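Demethylmenaquinone Methyltransferase (Thermus thermophilus, PDB 1J3L) belongs to the RraA-like family, has a compact alpha/beta fold built round a mixed beta-sheet, and forms an assembly of three protein chains. Local coordinates at residues R28-G33 / A145-L150; L77-W82 / R102-G107. All blocks are in the same frame, centred on the assembly; numbering follows the deposited sequence.

Contact 1. Residues R28-G33 / A145-L150; sequences RARFAG and ADEDGL
Arg30 and Glu147 meet side-on beside the start of an antiparallel strand pair. The Arg30 chain runs extended from CG to NE and crosses that of Glu147 obliquely, yet the guanidinium and carboxylate planes lie only 29° apart. Arg30 NE reaches Glu147 OE1 at 2.9 Å and Arg30 NH2 reaches Glu147 OE2 at a very short 2.5 Å, both oxygens offering their syn lone pairs. A bend at chi2 (-89°) turns the Glu147 carboxylate to this edge. Nearer the backbone, Arg30 CG rests against Asp146 CB at 3.6 Å.

Phe31 turns its ring flat over Ala145: the methyl CB of Ala145 sits 3.7 Å from the centroid of the Phe31 ring, over one face, in a CH-pi contact nearest CE1 and CZ. This follows from a hydrogen-bonded antiparallel pair, in which Phe31 N donates to Ala145 O at 3.1 Å and Ala145 N to Phe31 O at 2.9 Å, so both side chains lie on the same face of the sheet. Leu109 of strand 107-110 also touches Phe31. Strands 142-146 and 149-153 form a beta hairpin, closed by a type I turn from Asp146 to Gly149. Asp146 OD1 stiffens it as an Asx turn, accepting from Asp148 N at 2.7 Å through its anti lone pair.

Arg4 makes a salt bridge to Glu147 OE2, and Asp148 OD1 accepts from Thr98 N of the second subunit. The two-pronged grip fixes the rotation of the guanidinium, and two arginines sharing one carboxylate would probably keep Glu147 ionised.

Contact 2. Residues L77-W82 / R102-G107; sequences LARRAW and REVPIG
The Trp82 indole carries Pro105 on one face. Pro105 CG stands 3.0 Å above the ring plane, shifted toward the rim beside NE1 and CE2, and it approaches Trp82 NE1 to 3.2 Å. Pro105 CD lies over the five-membered ring of Trp82, 4.0 Å from its centroid and 14° off the normal, a CH-pi contact. Val104 CG1 and Ile106 CG2 come in obliquely near the root of the indole: Ile106 CG2 is 3.5 Å from Trp82 CD1, while Val104 CG1 meets Trp82 CB at the same separation. With CG anti to its backbone N (chi1 176°), Trp82 swings the indole out along the loop so that three consecutive residues touch its side chain.

Pro105 is the centre of an inverse gamma turn, in which Ile106 N donates to Val104 O. The chain here runs through successive beta-alpha-beta crossovers: helix 75-83 joins the parallel strands 58-63 and 88-92, and the short helix 98-101 precedes this loop, which leads into the next parallel strand, 107-110. The loop thus packs along one flank of helix 75-83, while Leu77 and Ala81 also meet helix 45-51.

About one turn earlier in the helix, Val104 divides its branches. Val104 CG1, anti to the backbone N, leans on Ala78 O as well as Trp82, whereas Val104 CG2 reaches Ala78 CB and, at 4.0 Å, Arg79 CG. Ile106 sends its CG1-CD1 branch to the helix backbone, with Ile106 CD1 3.5 Å from Ala78 O and 4.2 Å from Ala81 CB. Arg79 contributes its aliphatic CG here; its chain bends at chi3, and the guanidinium NH1 makes a salt bridge with Glu100 of helix 98-101.

The centres of the two contacts lie about 15 Å apart, and both segments of contact 2 fall within the 111 residues that separate the segments of contact 1. Along the chain the order is 28-33, 77-82, 102-107, 145-150. The contacts touch directly: Arg28 N probably hydrogen-bonds to Ile106 O, and Phe31 CD1 packs on Gly107 CA, where strand 107-110 begins. Strands 31-39 and 107-110 belong to one mixed sheet, linked through strands 58-63 and 88-92. The 28-33 segment therefore lies between the hairpin strands 142-146 and 149-153 on one hand and the helix-packed loop 102-107 on the other, joining the late hairpin to the loop that packs on helix 75-83.

Contact 1. Residues R28-G33 / A145-L150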
ATOM      1  N   ARG A  28     -10.867   6.231  13.993  1.00 32.37           N
ATOM      2  CA  ARG A  28     -11.788   5.089  13.967  1.00 29.14           C
ATOM      3  C   ARG A  28     -11.491   4.203  12.765  1.00 28.39           C
ATOM      4  O   ARG A  28     -11.530   4.670  11.625  1.00 31.82           O
ATOM      5  CB  ARG A  28     -13.251   5.545  13.869  1.00 22.97           C
ATOM      6  CG  ARG A  28     -13.725   6.475  14.969  1.00 28.63           C
ATOM      7  CD  ARG A  28     -13.830   5.805  16.326  1.00 30.88           C
ATOM      8  NE  ARG A  28     -14.334   6.758  17.315  1.00 47.52           N
ATOM      9  CZ  ARG A  28     -14.468   6.507  18.614  1.00 43.74           C
ATOM     10  NH1 ARG A  28     -14.139   5.319  19.111  1.00 44.71           N
ATOM     11  NH2 ARG A  28     -14.925   7.454  19.423  1.00 46.22           N
ATOM     12  N   ALA A  29     -11.202   2.929  13.022  1.00 28.66           N
ATOM     13  CA  ALA A  29     -10.928   1.981  11.950  1.00 23.73           C
ATOM     14  C   ALA A  29     -12.264   1.511  11.382  1.00 26.55           C
ATOM     15  O   ALA A  29     -12.374   1.182  10.205  1.00 22.60           O
ATOM     16  CB  ALA A  29     -10.130   0.789  12.485  1.00 35.14           C
ATOM     17  N   ARG A  30     -13.281   1.502  12.235  1.00 27.65           N
ATOM     18  CA  ARG A  30     -14.611   1.065  11.825  1.00 31.10           C
ATOM     19  C   ARG A  30     -15.638   2.166  12.049  1.00 22.59           C
ATOM     20  O   ARG A  30     -15.690   2.776  13.122  1.00 28.19           O
ATOM     21  CB  ARG A  30     -15.015  -0.192  12.606  1.00 29.74           C
ATOM     22  CG  ARG A  30     -14.108  -1.389  12.352  1.00 35.01           C
ATOM     23  CD  ARG A  30     -14.504  -2.583  13.197  1.00 35.43           C
ATOM     24  NE  ARG A  30     -13.751  -3.782  12.833  1.00 45.97           N
ATOM     25  CZ  ARG A  30     -13.769  -4.922  13.522  1.00 46.78           C
ATOM     26  NH1 ARG A  30     -14.504  -5.033  14.621  1.00 41.54           N
ATOM     27  NH2 ARG A  30     -13.039  -5.952  13.121  1.00 43.30           N
ATOM     28  N   PHE A  31     -16.444   2.413  11.021  1.00 22.70           N
ATOM     29  CA  PHE A  31     -17.486   3.427  11.060  1.00 24.09           C
ATOM     30  C   PHE A  31     -18.510   3.125   9.966  1.00 29.54           C
ATOM     31  O   PHE A  31     -18.250   2.329   9.061  1.00 27.72           O
ATOM     32  CB  PHE A  31     -16.891   4.825  10.844  1.00 23.55           C
ATOM     33  CG  PHE A  31     -16.227   5.004   9.505  1.00 13.36           C
ATOM     34  CD1 PHE A  31     -14.958   4.487   9.268  1.00 13.79           C
ATOM     35  CD2 PHE A  31     -16.875   5.692   8.479  1.00  6.12           C
ATOM     36  CE1 PHE A  31     -14.326   4.652   8.013  1.00 15.37           C
ATOM     37  CE2 PHE A  31     -16.263   5.867   7.222  1.00 17.97           C
ATOM     38  CZ  PHE A  31     -14.981   5.345   6.993  1.00 19.00           C
ATOM     39  N   ALA A  32     -19.670   3.770  10.051  1.00 26.36           N
ATOM     40  CA  ALA A  32     -20.736   3.560   9.084  1.00 23.89           C
ATOM     41  C   ALA A  32     -21.760   4.689   9.136  1.00 21.67           C
ATOM     42  O   ALA A  32     -21.815   5.443  10.105  1.00 24.80           O
ATOM     43  CB  ALA A  32     -21.416   2.226   9.367  1.00 20.11           C
ATOM     44  N   GLY A  33     -22.577   4.809   8.097  1.00 24.86           N
ATOM     45  CA  GLY A  33     -23.580   5.858   8.103  1.00 18.19           C
ATOM     46  C   GLY A  33     -24.242   6.123   6.768  1.00 30.67           C
ATOM     47  O   GLY A  33     -23.888   5.522   5.747  1.00 20.87           O
ATOM     48  N   ALA A 145     -17.782   0.621   6.813  1.00 32.57           N
ATOM     49  CA  ALA A 145     -16.350   0.596   6.583  1.00 25.46           C
ATOM     50  C   ALA A 145     -15.587  -0.049   7.719  1.00 24.10           C
ATOM     51  O   ALA A 145     -15.815   0.253   8.896  1.00 22.58           O
ATOM     52  CB  ALA A 145     -15.838   2.016   6.351  1.00 19.52           C
ATOM     53  N   ASP A 146     -14.679  -0.950   7.348  1.00 22.52           N
ATOM     54  CA  ASP A 146     -13.828  -1.635   8.311  1.00 31.26           C
ATOM     55  C   ASP A 146     -12.580  -2.174   7.607  1.00 25.51           C
ATOM     56  O   ASP A 146     -12.357  -1.885   6.434  1.00 20.39           O
ATOM     57  CB  ASP A 146     -14.596  -2.769   9.015  1.00 28.81           C
ATOM     58  CG  ASP A 146     -15.080  -3.840   8.057  1.00 29.91           C
ATOM     59  OD1 ASP A 146     -14.302  -4.239   7.166  1.00 37.88           O
ATOM     60  OD2 ASP A 146     -16.235  -4.297   8.207  1.00 40.40           O
ATOM     61  N   GLU A 147     -11.776  -2.954   8.328  1.00 18.41           N
ATOM     62  CA  GLU A 147     -10.544  -3.526   7.790  1.00 23.60           C
ATOM     63  C   GLU A 147     -10.689  -4.375   6.526  1.00 27.36           C
ATOM     64  O   GLU A 147      -9.709  -4.591   5.819  1.00 29.41           O
ATOM     65  CB  GLU A 147      -9.841  -4.369   8.855  1.00 23.81           C
ATOM     66  CG  GLU A 147     -10.584  -5.635   9.251  1.00 31.25           C
ATOM     67  CD  GLU A 147     -11.567  -5.426  10.398  1.00 39.98           C
ATOM     68  OE1 GLU A 147     -11.721  -4.277  10.870  1.00 27.89           O
ATOM     69  OE2 GLU A 147     -12.184  -6.423  10.833  1.00 35.90           O
ATOM     70  N   ASP A 148     -11.891  -4.867   6.239  1.00 24.99           N
ATOM     71  CA  ASP A 148     -12.081  -5.684   5.049  1.00 26.47           C
ATOM     72  C   ASP A 148     -12.591  -4.875   3.870  1.00 25.53           C
ATOM     73  O   ASP A 148     -12.827  -5.427   2.795  1.00 26.76           O
ATOM     74  CB  ASP A 148     -13.050  -6.845   5.317  1.00 32.80           C
ATOM     75  CG  ASP A 148     -12.531  -7.818   6.364  1.00 37.69           C
ATOM     76  OD1 ASP A 148     -11.399  -8.324   6.202  1.00 36.13           O
ATOM     77  OD2 ASP A 148     -13.262  -8.080   7.344  1.00 42.56           O
ATOM     78  N   GLY A 149     -12.776  -3.575   4.064  1.00 21.80           N
ATOM     79  CA  GLY A 149     -13.252  -2.753   2.968  1.00 24.71           C
ATOM     80  C   GLY A 149     -14.510  -1.941   3.222  1.00 25.18           C
ATOM     81  O   GLY A 149     -14.877  -1.674   4.365  1.00 26.05           O
ATOM     82  N   LEU A 150     -15.173  -1.554   2.137  1.00 28.03           N
ATOM     83  CA  LEU A 150     -16.379  -0.736   2.212  1.00 28.11           C
ATOM     84  C   LEU A 150     -17.585  -1.414   1.584  1.00 30.73           C
ATOM     85  O   LEU A 150     -17.514  -1.898   0.454  1.00 23.16           O
ATOM     86  CB  LEU A 150     -16.160   0.591   1.486  1.00 31.98           C
ATOM     87  CG  LEU A 150     -14.845   1.343   1.699  1.00 27.91           C
ATOM     88  CD1 LEU A 150     -14.833   2.595   0.834  1.00 40.91           C
ATOM     89  CD2 LEU A 150     -14.699   1.707   3.147  1.00 42.90           C
TER

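Contact 2. Residues L77-W82 / R102-G107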
ATOM      1  N   LEU A  77     -10.450  20.477   8.916  1.00 21.62           N
ATOM      2  CA  LEU A  77     -11.709  19.900   8.458  1.00 26.41           C
ATOM      3  C   LEU A  77     -12.040  18.608   9.190  1.00 26.56           C
ATOM      4  O   LEU A  77     -13.202  18.328   9.472  1.00 29.52           O
ATOM      5  CB  LEU A  77     -11.680  19.665   6.946  1.00 17.66           C
ATOM      6  CG  LEU A  77     -11.732  20.951   6.109  1.00 27.37           C
ATOM      7  CD1 LEU A  77     -11.799  20.592   4.637  1.00 16.77           C
ATOM      8  CD2 LEU A  77     -12.958  21.795   6.496  1.00 18.08           C
ATOM      9  N   ALA A  78     -11.024  17.820   9.515  1.00 21.04           N
ATOM     10  CA  ALA A  78     -11.274  16.577  10.228  1.00 26.55           C
ATOM     11  C   ALA A  78     -11.958  16.896  11.558  1.00 20.83           C
ATOM     12  O   ALA A  78     -12.979  16.291  11.908  1.00 22.20           O
ATOM     13  CB  ALA A  78      -9.968  15.835  10.473  1.00 30.11           C
ATOM     14  N   ARG A  79     -11.391  17.849  12.291  1.00 22.82           N
ATOM     15  CA  ARG A  79     -11.943  18.248  13.572  1.00 20.68           C
ATOM     16  C   ARG A  79     -13.322  18.859  13.385  1.00 14.70           C
ATOM     17  O   ARG A  79     -14.202  18.629  14.184  1.00 15.72           O
ATOM     18  CB  ARG A  79     -11.017  19.257  14.261  1.00 22.42           C
ATOM     19  CG  ARG A  79      -9.665  18.681  14.677  1.00 31.32           C
ATOM     20  CD  ARG A  79      -8.786  19.687  15.468  1.00 34.25           C
ATOM     21  NE  ARG A  79      -8.163  20.743  14.656  1.00 25.84           N
ATOM     22  CZ  ARG A  79      -7.004  20.626  14.013  1.00 30.96           C
ATOM     23  NH1 ARG A  79      -6.333  19.492  14.091  1.00 44.21           N
ATOM     24  NH2 ARG A  79      -6.536  21.625  13.265  1.00 50.03           N
ATOM     25  N   ARG A  80     -13.511  19.638  12.325  1.00 15.60           N
ATOM     26  CA  ARG A  80     -14.812  20.245  12.087  1.00 26.10           C
ATOM     27  C   ARG A  80     -15.865  19.153  11.847  1.00 34.24           C
ATOM     28  O   ARG A  80     -16.936  19.171  12.455  1.00 28.35           O
ATOM     29  CB  ARG A  80     -14.749  21.210  10.896  1.00 30.68           C
ATOM     30  CG  ARG A  80     -15.862  22.234  10.904  1.00 46.14           C
ATOM     31  CD  ARG A  80     -15.916  22.995  12.230  1.00 34.20           C
ATOM     32  NE  ARG A  80     -17.211  23.651  12.376  1.00 35.48           N
ATOM     33  CZ  ARG A  80     -17.825  23.852  13.535  1.00 36.55           C
ATOM     34  NH1 ARG A  80     -17.265  23.454  14.668  1.00 24.77           N
ATOM     35  NH2 ARG A  80     -19.020  24.423  13.558  1.00 43.56           N
ATOM     36  N   ALA A  81     -15.538  18.192  10.982  1.00 23.28           N
ATOM     37  CA  ALA A  81     -16.441  17.088  10.660  1.00 26.10           C
ATOM     38  C   ALA A  81     -16.874  16.375  11.923  1.00 22.36           C
ATOM     39  O   ALA A  81     -18.045  16.002  12.079  1.00 21.11           O
ATOM     40  CB  ALA A  81     -15.756  16.099   9.714  1.00 23.25           C
ATOM     41  N   TRP A  82     -15.922  16.196  12.831  1.00 22.20           N
ATOM     42  CA  TRP A  82     -16.197  15.537  14.095  1.00 21.35           C
ATOM     43  C   TRP A  82     -17.119  16.361  14.985  1.00 24.17           C
ATOM     44  O   TRP A  82     -18.051  15.819  15.580  1.00 30.29           O
ATOM     45  CB  TRP A  82     -14.896  15.254  14.835  1.00 22.66           C
ATOM     46  CG  TRP A  82     -15.098  14.672  16.189  1.00 27.65           C
ATOM     47  CD1 TRP A  82     -15.746  13.512  16.492  1.00 28.56           C
ATOM     48  CD2 TRP A  82     -14.615  15.201  17.429  1.00 29.67           C
ATOM     49  NE1 TRP A  82     -15.692  13.280  17.841  1.00 30.71           N
ATOM     50  CE2 TRP A  82     -15.002  14.298  18.441  1.00 26.30           C
ATOM     51  CE3 TRP A  82     -13.886  16.346  17.780  1.00 42.59           C
ATOM     52  CZ2 TRP A  82     -14.688  14.502  19.785  1.00 37.00           C
ATOM     53  CZ3 TRP A  82     -13.570  16.551  19.121  1.00 52.96           C
ATOM     54  CH2 TRP A  82     -13.971  15.630  20.106  1.00 47.36           C
ATOM     55  N   ARG A 102      -5.173  11.343  12.759  1.00 22.83           N
ATOM     56  CA  ARG A 102      -5.153  10.153  13.610  1.00 21.66           C
ATOM     57  C   ARG A 102      -5.774  10.375  14.987  1.00 21.32           C
ATOM     58  O   ARG A 102      -6.285   9.446  15.605  1.00 16.64           O
ATOM     59  CB  ARG A 102      -3.712   9.674  13.794  1.00 21.28           C
ATOM     60  CG  ARG A 102      -3.584   8.347  14.508  1.00 29.01           C
ATOM     61  CD  ARG A 102      -3.890   7.188  13.557  1.00 37.83           C
ATOM     62  NE  ARG A 102      -3.874   5.897  14.238  1.00 39.21           N
ATOM     63  CZ  ARG A 102      -4.759   5.533  15.160  1.00 54.59           C
ATOM     64  NH1 ARG A 102      -5.739   6.362  15.509  1.00 51.11           N
ATOM     65  NH2 ARG A 102      -4.663   4.343  15.743  1.00 40.77           N
ATOM     66  N   GLU A 103      -5.724  11.615  15.452  1.00 10.25           N
ATOM     67  CA  GLU A 103      -6.244  11.982  16.761  1.00 30.52           C
ATOM     68  C   GLU A 103      -7.722  12.360  16.825  1.00 26.66           C
ATOM     69  O   GLU A 103      -8.234  12.624  17.909  1.00 14.63           O
ATOM     70  CB  GLU A 103      -5.393  13.127  17.326  1.00 21.58           C
ATOM     71  CG  GLU A 103      -4.015  12.660  17.737  1.00 23.93           C
ATOM     72  CD  GLU A 103      -3.091  13.793  18.120  1.00 27.07           C
ATOM     73  OE1 GLU A 103      -3.508  14.681  18.893  1.00 31.26           O
ATOM     74  OE2 GLU A 103      -1.937  13.780  17.649  1.00 32.09           O
ATOM     75  N   VAL A 104      -8.396  12.398  15.676  1.00 22.75           N
ATOM     76  CA  VAL A 104      -9.816  12.753  15.629  1.00 23.87           C
ATOM     77  C   VAL A 104     -10.624  11.461  15.631  1.00 25.05           C
ATOM     78  O   VAL A 104     -10.414  10.588  14.787  1.00 18.09           O
ATOM     79  CB  VAL A 104     -10.147  13.572  14.358  1.00 23.42           C
ATOM     80  CG1 VAL A 104     -11.602  14.038  14.394  1.00 20.96           C
ATOM     81  CG2 VAL A 104      -9.200  14.760  14.246  1.00 17.36           C
ATOM     82  N   PRO A 105     -11.562  11.320  16.582  1.00 29.87           N
ATOM     83  CA  PRO A 105     -12.381  10.103  16.671  1.00 30.00           C
ATOM     84  C   PRO A 105     -13.491   9.949  15.645  1.00 25.82           C
ATOM     85  O   PRO A 105     -14.665   9.893  15.992  1.00 28.64           O
ATOM     86  CB  PRO A 105     -12.900  10.136  18.114  1.00 23.33           C
ATOM     87  CG  PRO A 105     -13.038  11.607  18.385  1.00 35.24           C
ATOM     88  CD  PRO A 105     -11.802  12.214  17.734  1.00 32.17           C
ATOM     89  N   ILE A 106     -13.093   9.891  14.378  1.00 21.68           N
ATOM     90  CA  ILE A 106     -14.002   9.693  13.258  1.00 25.04           C
ATOM     91  C   ILE A 106     -13.249   8.828  12.261  1.00 20.70           C
ATOM     92  O   ILE A 106     -12.026   8.698  12.341  1.00 27.00           O
ATOM     93  CB  ILE A 106     -14.378  11.008  12.524  1.00 24.72           C
ATOM     94  CG1 ILE A 106     -13.122  11.664  11.945  1.00 25.34           C
ATOM     95  CG2 ILE A 106     -15.125  11.933  13.461  1.00 33.28           C
ATOM     96  CD1 ILE A 106     -13.415  12.867  11.083  1.00 30.48           C
ATOM     97  N   GLY A 107     -13.982   8.227  11.337  1.00 20.99           N
ATOM     98  CA  GLY A 107     -13.348   7.413  10.324  1.00 15.89           C
ATOM     99  C   GLY A 107     -12.829   8.324   9.235  1.00 15.42           C
ATOM    100  O   GLY A 107     -13.502   9.290   8.871  1.00 17.52           O
TER